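Local coordinates for YkuI protein (Bacillus subtilis, PDB 2BAS), which probably hydrolyses the second messenger cyclic di-GMP through its EAL domain, to which a C-terminal signalling domain is joined, at residues K301-A306 with E327-C332. Residues are numbered along the deposited sequence; the frame is centred on the assembly and turned at random.
Sequences KRVHQA and EELTDC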
loop_
_atom_site.group_PDB
_atom_site.type_symbol
_atom_site.label_atom_id
_atom_site.label_comp_id
_atom_site.label_asym_id
_atom_site.label_seq_id
_atom_site.Cartn_x
_atom_site.Cartn_y
_atom_site.Cartn_z
ATOM N N LYS A 301 27.186 15.648 -8.858
ATOM C CA LYS A 301 28.438 16.296 -9.261
ATOM C C LYS A 301 29.486 16.171 -8.159
ATOM O O LYS A 301 30.654 15.879 -8.444
ATOM C CB LYS A 301 28.234 17.764 -9.653
ATOM C CG LYS A 301 27.175 17.982 -10.715
ATOM C CD LYS A 301 27.452 19.230 -11.562
ATOM C CE LYS A 301 26.157 19.862 -12.089
ATOM N NZ LYS A 301 25.141 18.866 -12.553
ATOM N N ARG A 302 29.054 16.366 -6.911
ATOM C CA ARG A 302 29.950 16.260 -5.762
ATOM C C ARG A 302 30.560 14.859 -5.683
ATOM O O ARG A 302 31.783 14.709 -5.577
ATOM C CB ARG A 302 29.234 16.639 -4.458
ATOM C CG ARG A 302 30.083 16.530 -3.207
ATOM C CD ARG A 302 30.956 17.748 -3.023
ATOM N NE ARG A 302 32.011 17.544 -2.028
ATOM C CZ ARG A 302 33.227 17.062 -2.302
ATOM N NH1 ARG A 302 33.556 16.710 -3.546
ATOM N NH2 ARG A 302 34.114 16.923 -1.325
ATOM N N VAL A 303 29.712 13.842 -5.777
ATOM C CA VAL A 303 30.153 12.452 -5.716
ATOM C C VAL A 303 31.040 12.062 -6.908
ATOM O O VAL A 303 32.038 11.368 -6.728
ATOM C CB VAL A 303 28.949 11.499 -5.532
ATOM C CG1 VAL A 303 29.340 10.021 -5.727
ATOM C CG2 VAL A 303 28.307 11.733 -4.141
ATOM N N HIS A 304 30.695 12.521 -8.108
ATOM C CA HIS A 304 31.492 12.243 -9.299
ATOM C C HIS A 304 32.932 12.790 -9.150
ATOM O O HIS A 304 33.903 12.098 -9.490
ATOM C CB HIS A 304 30.793 12.812 -10.539
ATOM C CG HIS A 304 31.421 12.412 -11.837
ATOM N ND1 HIS A 304 31.300 11.142 -12.364
ATOM C CD2 HIS A 304 32.170 13.115 -12.718
ATOM C CE1 HIS A 304 31.953 11.081 -13.512
ATOM N NE2 HIS A 304 32.484 12.266 -13.754
ATOM N N GLN A 305 33.074 14.018 -8.644
ATOM C CA GLN A 305 34.401 14.574 -8.358
ATOM C C GLN A 305 35.155 13.698 -7.371
ATOM O O GLN A 305 36.283 13.301 -7.633
ATOM C CB GLN A 305 34.303 15.954 -7.748
ATOM C CG GLN A 305 33.940 17.044 -8.694
ATOM C CD GLN A 305 33.985 18.397 -8.016
ATOM O OE1 GLN A 305 34.755 19.274 -8.412
ATOM N NE2 GLN A 305 33.171 18.566 -6.967
ATOM N N ALA A 306 34.513 13.389 -6.246
ATOM C CA ALA A 306 35.120 12.583 -5.189
ATOM C C ALA A 306 35.613 11.204 -5.666
ATOM O O ALA A 306 36.797 10.889 -5.517
ATOM C CB ALA A 306 34.175 12.456 -4.019
ATOM N N GLU A 327 35.184 9.764 4.492
ATOM C CA GLU A 327 35.808 10.950 5.059
ATOM C C GLU A 327 35.649 12.179 4.174
ATOM O O GLU A 327 35.454 13.285 4.676
ATOM C CB GLU A 327 37.286 10.687 5.373
ATOM C CG GLU A 327 37.514 9.711 6.539
ATOM C CD GLU A 327 37.123 10.280 7.914
ATOM O OE1 GLU A 327 36.460 11.347 7.998
ATOM O OE2 GLU A 327 37.480 9.645 8.927
ATOM N N GLU A 328 35.726 11.984 2.862
ATOM C CA GLU A 328 35.509 13.066 1.905
ATOM C C GLU A 328 34.053 13.550 1.953
ATOM O O GLU A 328 33.786 14.747 1.845
ATOM C CB GLU A 328 35.868 12.602 0.491
ATOM C CG GLU A 328 35.803 13.693 -0.571
ATOM C CD GLU A 328 36.810 14.801 -0.336
ATOM O OE1 GLU A 328 36.383 15.967 -0.247
ATOM O OE2 GLU A 328 38.024 14.507 -0.224
ATOM N N LEU A 329 33.123 12.614 2.121
ATOM C CA LEU A 329 31.705 12.946 2.215
ATOM C C LEU A 329 31.178 12.939 3.660
ATOM O O LEU A 329 29.966 12.853 3.891
ATOM C CB LEU A 329 30.876 11.993 1.330
ATOM C CG LEU A 329 31.097 12.012 -0.190
ATOM C CD1 LEU A 329 30.061 11.164 -0.865
ATOM C CD2 LEU A 329 31.066 13.413 -0.781
ATOM N N THR A 330 32.081 13.073 4.629
ATOM C CA THR A 330 31.709 12.931 6.047
ATOM C C THR A 330 30.469 13.704 6.504
ATOM O O THR A 330 29.700 13.207 7.338
ATOM C CB THR A 330 32.888 13.219 7.007
ATOM O OG1 THR A 330 32.496 12.872 8.341
ATOM C CG2 THR A 330 33.303 14.691 6.972
ATOM N N ASP A 331 30.271 14.895 5.941
ATOM C CA ASP A 331 29.182 15.785 6.361
ATOM C C ASP A 331 27.785 15.414 5.834
ATOM O O ASP A 331 26.787 15.863 6.388
ATOM C CB ASP A 331 29.541 17.253 6.067
ATOM C CG ASP A 331 30.597 17.806 7.043
ATOM O OD1 ASP A 331 30.713 17.252 8.159
ATOM O OD2 ASP A 331 31.307 18.793 6.716
ATOM N N CYS A 332 27.708 14.570 4.803
ATOM C CA CYS A 332 26.408 14.218 4.221
ATOM C C CYS A 332 26.076 12.734 4.127
ATOM O O CYS A 332 25.157 12.354 3.406
ATOM C CB CYS A 332 26.239 14.866 2.843
ATOM S SG CYS A 332 27.515 14.441 1.646
#
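Arg302 and Glu328 form a salt bridge, with NH2 of Arg302 2.7 Å from OE1 of Glu328. As a hydrogen bond it is weak, because the N-H...O angle is only 127°. The oxygen lies at the edge of the guanidinium, in its plane. The carboxylate is turned 72° against that plane, and the pairing is one nitrogen to one oxygen. In both side chains CG is anti to the backbone N. Both then bend at chi2, and they meet at about a right angle. Beside the charged pair, CB of Ala306 lies 4.0 Å from CG of Glu328.

The contact lies in the C-terminal domain of this EAL protein. It joins the long helix 271-311 to the end of helix 318-328, just before the chain runs on to strand 335-340 of the antiparallel sheet. Leu329 is the first residue to leave the helical conformation, and its side chain reaches back toward the long helix. Its CD1 meets CG2 of Val303 at 3.8 Å. Its other methyl, CD2, is 4.1 Å from CG of Arg302 and lies over one face of the guanidinium. Val303 and Leu329 are buried, and both also touch Ile417 of strand 413-419. Cys332 nearby carries a covalently bound beta-mercaptoethanol.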